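Enterobactin synthetase component F-related protein (Vibrio cholerae serotype O1, PDB 4OXI) probably activates glycine with ATP to form glycyl-adenylate, as an adenylation-domain enzyme of a lipopolysaccharide modification pathway that gives resistance to antimicrobial peptides. Local coordinates at residues A[298-311]-A[326-340]. Numbering follows the deposited sequence.
With GAP (glycyl-adenosine-5'-phosphate), chain B.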
loop_
_atom_site.group_PDB
_atom_site.type_symbol
_atom_site.label_atom_id
_atom_site.label_comp_id
_atom_site.label_asym_id
_atom_site.label_seq_id
_atom_site.Cartn_x
_atom_site.Cartn_y
_atom_site.Cartn_z
ATOM N N ILE A 298 9.699 17.649 0.430
ATOM C CA ILE A 298 10.642 17.220 1.462
ATOM C C ILE A 298 11.409 18.415 2.008
ATOM O O ILE A 298 11.462 18.633 3.220
ATOM C CB ILE A 298 11.644 16.173 0.902
ATOM C CG1 ILE A 298 10.954 14.807 0.746
ATOM C CG2 ILE A 298 12.858 16.061 1.808
ATOM C CD1 ILE A 298 11.413 14.017 -0.465
ATOM N N HIS A 299 11.984 19.200 1.105
ATOM C CA HIS A 299 12.733 20.385 1.507
ATOM C C HIS A 299 11.867 21.428 2.239
ATOM O O HIS A 299 12.260 21.955 3.279
ATOM C CB HIS A 299 13.423 21.017 0.291
ATOM C CG HIS A 299 14.099 22.313 0.602
ATOM N ND1 HIS A 299 15.296 22.383 1.284
ATOM C CD2 HIS A 299 13.729 23.592 0.357
ATOM C CE1 HIS A 299 15.637 23.649 1.436
ATOM N NE2 HIS A 299 14.707 24.403 0.881
ATOM N N HIS A 300 10.688 21.717 1.691
ATOM C CA HIS A 300 9.749 22.675 2.292
ATOM C C HIS A 300 9.426 22.344 3.748
ATOM O O HIS A 300 9.373 23.231 4.608
ATOM C CB HIS A 300 8.460 22.669 1.477
ATOM C CG HIS A 300 7.510 23.770 1.821
ATOM N ND1 HIS A 300 6.474 23.606 2.714
ATOM C CD2 HIS A 300 7.410 25.036 1.355
ATOM C CE1 HIS A 300 5.790 24.733 2.803
ATOM N NE2 HIS A 300 6.338 25.615 1.987
ATOM N N HIS A 301 9.214 21.064 4.039
ATOM C CA HIS A 301 8.865 20.676 5.408
ATOM C C HIS A 301 10.018 20.065 6.175
ATOM O O HIS A 301 9.813 19.590 7.284
ATOM C CB HIS A 301 7.679 19.696 5.432
ATOM C CG HIS A 301 6.388 20.308 4.998
ATOM N ND1 HIS A 301 5.716 21.243 5.758
ATOM C CD2 HIS A 301 5.659 20.142 3.869
ATOM C CE1 HIS A 301 4.623 21.622 5.121
ATOM N NE2 HIS A 301 4.563 20.966 3.973
ATOM N N GLN A 302 11.214 20.052 5.588
ATOM C CA GLN A 302 12.369 19.469 6.258
ATOM C C GLN A 302 12.071 18.041 6.739
ATOM O O GLN A 302 12.326 17.704 7.891
ATOM C CB GLN A 302 12.795 20.352 7.445
ATOM C CG GLN A 302 13.342 21.733 7.016
ATOM C CD GLN A 302 14.654 21.610 6.242
ATOM O OE1 GLN A 302 15.705 21.333 6.827
ATOM N NE2 GLN A 302 14.592 21.786 4.920
ATOM N N LEU A 303 11.519 17.212 5.862
ATOM C CA LEU A 303 11.242 15.818 6.214
ATOM C C LEU A 303 12.539 15.089 6.515
ATOM O O LEU A 303 13.545 15.309 5.848
ATOM C CB LEU A 303 10.519 15.104 5.075
ATOM C CG LEU A 303 9.146 15.672 4.708
ATOM C CD1 LEU A 303 8.383 14.685 3.823
ATOM C CD2 LEU A 303 8.329 16.010 5.947
ATOM N N THR A 304 12.506 14.212 7.511
ATOM C CA THR A 304 13.700 13.469 7.886
ATOM C C THR A 304 13.585 12.016 7.445
ATOM O O THR A 304 14.597 11.308 7.352
ATOM C CB THR A 304 13.964 13.544 9.408
ATOM O OG1 THR A 304 12.864 12.954 10.112
ATOM C CG2 THR A 304 14.116 14.994 9.860
ATOM N N VAL A 305 12.356 11.576 7.159
ATOM C CA VAL A 305 12.092 10.183 6.765
ATOM C C VAL A 305 11.142 10.119 5.561
ATOM O O VAL A 305 10.100 10.784 5.545
ATOM C CB VAL A 305 11.480 9.364 7.949
ATOM C CG1 VAL A 305 11.316 7.901 7.576
ATOM C CG2 VAL A 305 12.342 9.468 9.189
ATOM N N TRP A 306 11.493 9.302 4.567
ATOM C CA TRP A 306 10.720 9.199 3.332
ATOM C C TRP A 306 10.555 7.753 2.862
ATOM O O TRP A 306 11.501 6.968 2.926
ATOM C CB TRP A 306 11.398 10.008 2.221
ATOM C CG TRP A 306 10.652 9.969 0.911
ATOM C CD1 TRP A 306 10.858 9.104 -0.123
ATOM C CD2 TRP A 306 9.586 10.839 0.501
ATOM N NE1 TRP A 306 9.983 9.381 -1.156
ATOM C CE2 TRP A 306 9.191 10.445 -0.795
ATOM C CE3 TRP A 306 8.920 11.912 1.111
ATOM C CZ2 TRP A 306 8.160 11.092 -1.500
ATOM C CZ3 TRP A 306 7.899 12.559 0.407
ATOM C CH2 TRP A 306 7.532 12.147 -0.881
ATOM N N LEU A 307 9.354 7.409 2.388
ATOM C CA LEU A 307 9.106 6.113 1.743
ATOM C C LEU A 307 8.188 6.307 0.544
ATOM O O LEU A 307 7.110 6.918 0.669
ATOM C CB LEU A 307 8.462 5.120 2.714
ATOM C CG LEU A 307 7.912 3.837 2.068
ATOM C CD1 LEU A 307 9.011 2.981 1.445
ATOM C CD2 LEU A 307 7.146 3.002 3.069
ATOM N N SER A 308 8.606 5.801 -0.611
ATOM C CA SER A 308 7.755 5.812 -1.796
ATOM C C SER A 308 8.283 4.814 -2.821
ATOM O O SER A 308 9.326 4.207 -2.611
ATOM C CB SER A 308 7.740 7.203 -2.415
ATOM O OG SER A 308 9.010 7.491 -2.983
ATOM N N VAL A 309 7.563 4.646 -3.927
ATOM C CA VAL A 309 8.089 3.915 -5.075
ATOM C C VAL A 309 9.268 4.726 -5.616
ATOM O O VAL A 309 9.345 5.938 -5.388
ATOM C CB VAL A 309 7.022 3.721 -6.181
ATOM C CG1 VAL A 309 5.957 2.732 -5.728
ATOM C CG2 VAL A 309 6.374 5.068 -6.568
ATOM N N PRO A 310 10.207 4.066 -6.304
ATOM C CA PRO A 310 11.401 4.777 -6.773
ATOM C C PRO A 310 11.154 5.676 -7.999
ATOM O O PRO A 310 12.058 6.399 -8.414
ATOM C CB PRO A 310 12.364 3.639 -7.127
ATOM C CG PRO A 310 11.481 2.459 -7.401
ATOM C CD PRO A 310 10.346 2.604 -6.435
ATOM N N THR A 311 9.949 5.632 -8.558
ATOM C CA THR A 311 9.541 6.552 -9.617
ATOM C C THR A 311 9.743 7.979 -9.148
ATOM O O THR A 311 10.067 8.876 -9.929
ATOM C CB THR A 311 8.043 6.363 -9.957
ATOM O OG1 THR A 311 7.856 5.078 -10.555
ATOM C CG2 THR A 311 7.574 7.406 -10.942
ATOM N N SER A 326 21.155 18.975 -1.808
ATOM C CA SER A 326 19.903 19.747 -1.800
ATOM C C SER A 326 18.848 19.246 -0.811
ATOM O O SER A 326 17.862 19.940 -0.565
ATOM C CB SER A 326 19.289 19.827 -3.200
ATOM O OG SER A 326 18.837 18.562 -3.648
ATOM N N LEU A 327 19.047 18.054 -0.241
ATOM C CA LEU A 327 18.086 17.508 0.722
ATOM C C LEU A 327 18.745 17.089 2.033
ATOM O O LEU A 327 18.673 15.916 2.402
ATOM C CB LEU A 327 17.358 16.306 0.110
ATOM C CG LEU A 327 16.511 16.639 -1.111
ATOM C CD1 LEU A 327 15.786 15.395 -1.622
ATOM C CD2 LEU A 327 15.524 17.750 -0.771
ATOM N N PRO A 328 19.377 18.044 2.749
ATOM C CA PRO A 328 20.118 17.699 3.971
ATOM C C PRO A 328 19.268 17.149 5.098
ATOM O O PRO A 328 19.808 16.462 5.951
ATOM C CB PRO A 328 20.712 19.048 4.419
ATOM C CG PRO A 328 19.840 20.085 3.791
ATOM C CD PRO A 328 19.449 19.492 2.460
ATOM N N SER A 329 17.976 17.449 5.142
ATOM C CA SER A 329 17.173 16.994 6.285
ATOM C C SER A 329 16.808 15.498 6.223
ATOM O O SER A 329 16.435 14.914 7.240
ATOM C CB SER A 329 15.896 17.829 6.430
ATOM O OG SER A 329 14.957 17.510 5.400
ATOM N N LEU A 330 16.920 14.882 5.046
ATOM C CA LEU A 330 16.357 13.538 4.822
ATOM C C LEU A 330 17.321 12.431 5.229
ATOM O O LEU A 330 18.131 11.978 4.412
ATOM C CB LEU A 330 15.986 13.357 3.344
ATOM C CG LEU A 330 14.675 12.621 3.034
ATOM C CD1 LEU A 330 14.702 12.042 1.631
ATOM C CD2 LEU A 330 14.360 11.553 4.067
ATOM N N ARG A 331 17.227 11.973 6.471
ATOM C CA ARG A 331 18.247 11.055 7.001
ATOM C C ARG A 331 17.955 9.592 6.692
ATOM O O ARG A 331 18.859 8.752 6.734
ATOM C CB ARG A 331 18.455 11.266 8.505
ATOM C CG ARG A 331 17.396 10.651 9.408
ATOM C CD ARG A 331 17.690 11.014 10.875
ATOM N NE ARG A 331 16.761 10.383 11.805
ATOM C CZ ARG A 331 16.860 9.120 12.218
ATOM N NH1 ARG A 331 17.843 8.339 11.777
ATOM N NH2 ARG A 331 15.965 8.628 13.063
ATOM N N LEU A 332 16.701 9.286 6.372
ATOM C CA LEU A 332 16.338 7.934 5.971
ATOM C C LEU A 332 15.402 7.933 4.762
ATOM O O LEU A 332 14.278 8.442 4.839
ATOM C CB LEU A 332 15.699 7.173 7.138
ATOM C CG LEU A 332 16.597 6.592 8.236
ATOM C CD1 LEU A 332 15.775 6.268 9.473
ATOM C CD2 LEU A 332 17.332 5.344 7.749
ATOM N N SER A 333 15.868 7.340 3.662
ATOM C CA SER A 333 15.110 7.258 2.419
ATOM C C SER A 333 14.815 5.807 2.127
ATOM O O SER A 333 15.748 5.022 1.895
ATOM C CB SER A 333 15.932 7.818 1.257
ATOM O OG SER A 333 16.088 9.225 1.364
ATOM N N PHE A 334 13.537 5.433 2.128
ATOM C CA PHE A 334 13.182 4.062 1.764
ATOM C C PHE A 334 12.494 4.050 0.402
ATOM O O PHE A 334 11.700 4.945 0.096
ATOM C CB PHE A 334 12.237 3.440 2.791
ATOM C CG PHE A 334 12.805 3.313 4.182
ATOM C CD1 PHE A 334 13.444 2.149 4.580
ATOM C CD2 PHE A 334 12.636 4.330 5.113
ATOM C CE1 PHE A 334 13.940 2.013 5.881
ATOM C CE2 PHE A 334 13.122 4.205 6.393
ATOM C CZ PHE A 334 13.777 3.036 6.781
ATOM N N PHE A 335 12.783 3.039 -0.408
ATOM C CA PHE A 335 12.073 2.858 -1.668
ATOM C C PHE A 335 11.568 1.425 -1.771
ATOM O O PHE A 335 12.274 0.484 -1.394
ATOM C CB PHE A 335 12.964 3.244 -2.850
ATOM C CG PHE A 335 13.349 4.700 -2.841
ATOM C CD1 PHE A 335 12.407 5.683 -3.129
ATOM C CD2 PHE A 335 14.628 5.094 -2.495
ATOM C CE1 PHE A 335 12.744 7.040 -3.093
ATOM C CE2 PHE A 335 14.974 6.444 -2.464
ATOM C CZ PHE A 335 14.027 7.416 -2.753
ATOM N N CYS A 336 10.331 1.260 -2.239
ATOM C CA CYS A 336 9.734 -0.064 -2.338
ATOM C C CYS A 336 8.825 -0.101 -3.538
ATOM O O CYS A 336 8.252 0.932 -3.920
ATOM C CB CYS A 336 8.891 -0.371 -1.096
ATOM S SG CYS A 336 8.268 -2.093 -1.021
ATOM N N GLY A 337 8.682 -1.277 -4.138
ATOM C CA GLY A 337 7.642 -1.462 -5.131
ATOM C C GLY A 337 8.092 -1.801 -6.534
ATOM O O GLY A 337 7.362 -2.488 -7.256
ATOM N N GLN A 338 9.264 -1.299 -6.924
ATOM C CA GLN A 338 9.820 -1.518 -8.257
ATOM C C GLN A 338 11.324 -1.649 -8.138
ATOM O O GLN A 338 11.910 -1.208 -7.141
ATOM C CB GLN A 338 9.552 -0.317 -9.167
ATOM C CG GLN A 338 8.197 0.287 -9.014
ATOM C CD GLN A 338 8.008 1.501 -9.888
ATOM O OE1 GLN A 338 7.951 2.634 -9.395
ATOM N NE2 GLN A 338 7.905 1.275 -11.201
ATOM N N ALA A 339 11.949 -2.219 -9.166
ATOM C CA ALA A 339 13.406 -2.351 -9.213
ATOM C C ALA A 339 14.080 -1.004 -8.997
ATOM O O ALA A 339 13.770 -0.021 -9.685
ATOM C CB ALA A 339 13.855 -2.966 -10.533
ATOM N N LEU A 340 14.968 -0.950 -8.005
ATOM C CA LEU A 340 15.708 0.275 -7.714
ATOM C C LEU A 340 16.998 0.243 -8.517
ATOM O O LEU A 340 17.824 -0.655 -8.340
ATOM C CB LEU A 340 16.013 0.371 -6.216
ATOM C CG LEU A 340 16.775 1.601 -5.731
ATOM C CD1 LEU A 340 16.018 2.866 -6.103
ATOM C CD2 LEU A 340 16.994 1.540 -4.229
HETATM N N GAP B . 4.136 -3.766 -0.405
HETATM C CA GAP B . 4.986 -2.967 -1.336
HETATM C C GAP B . 4.479 -3.228 -2.741
HETATM O O GAP B . 4.954 -2.689 -3.723
HETATM P PA GAP B . 2.611 -4.602 -4.217
HETATM O O1A GAP B . 1.854 -5.837 -3.796
HETATM O O2A GAP B . 1.879 -3.407 -4.805
HETATM O O3A GAP B . 3.390 -4.176 -2.882
HETATM C "C5'" GAP B . 4.465 -6.303 -4.955
HETATM O "O5'" GAP B . 3.749 -5.100 -5.238
HETATM C "C4'" GAP B . 5.425 -6.580 -6.095
HETATM O "O4'" GAP B . 6.196 -5.406 -6.362
HETATM C "C3'" GAP B . 6.468 -7.621 -5.757
HETATM O "O3'" GAP B . 5.964 -8.941 -5.959
HETATM C "C2'" GAP B . 7.597 -7.256 -6.706
HETATM O "O2'" GAP B . 7.294 -7.690 -8.023
HETATM C "C1'" GAP B . 7.505 -5.756 -6.810
HETATM N N9 GAP B . 8.497 -5.140 -5.901
HETATM C C8 GAP B . 8.245 -4.684 -4.659
HETATM N N7 GAP B . 9.363 -4.161 -4.095
HETATM C C5 GAP B . 10.363 -4.297 -4.992
HETATM C C6 GAP B . 11.804 -3.972 -5.027
HETATM N N6 GAP B . 12.405 -3.357 -3.973
HETATM N N1 GAP B . 12.486 -4.290 -6.153
HETATM C C2 GAP B . 11.894 -4.890 -7.212
HETATM N N3 GAP B . 10.586 -5.212 -7.240
HETATM C C4 GAP B . 9.785 -4.941 -6.181
#
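The carbonyl oxygen of T304 is gripped by two backbone N-H groups of the other segment: L332 N at 3.1 Å and, weakly, R331 N. This fork opens a parallel pairing of strands 305-308 and 332-336, which W306 N to L332 O, F334 N to W306 O (2.7 Å), S308 N to F334 O and C336 N to S308 O continue. Just before it, S329 OG reaches L303 O at 2.7 Å from above the carbonyl plane. Serine suits this place: its short side chain, with OG between backbone N and carbonyl carbon (chi1 73°), meets the chain leaving helix 294-301 through a Schellman motif at Q302.

On one face of the sheet, the CB of W306 rests on both methyls of L330, while its indole and the F335 ring meet obliquely, planes at 58°. W306 NE1 donates to S308 OG (2.8 Å), tilted from the ring plane, and S308 OG in turn donates to V309 O. On the other face, L307 lays CD1 against the CB of F334 (3.5 Å); apolar side chains suit this buried position under helix 268-279.

Past the strands, the aliphatic base of Q338 packs on the P310 ring, and its extended chain carries OE1 to T311 OG1, which donates in the carbonyl plane at 2.7 Å. This bond ties the chain entering helix 311-318 to the adenylate pocket. There C336 SG lies 3.4 Å from the ligand's glycyl CA, and G337 N 3.0 Å from adenine N7; at G337's phi of 118° a side chain would jam against the preceding carbonyl.

The pair belongs to a beta-alpha-beta unit crossing over through helix 311-318; W348 of helix 342-352 packs on I298 and L330, and strand 356-360 flanks 332-336.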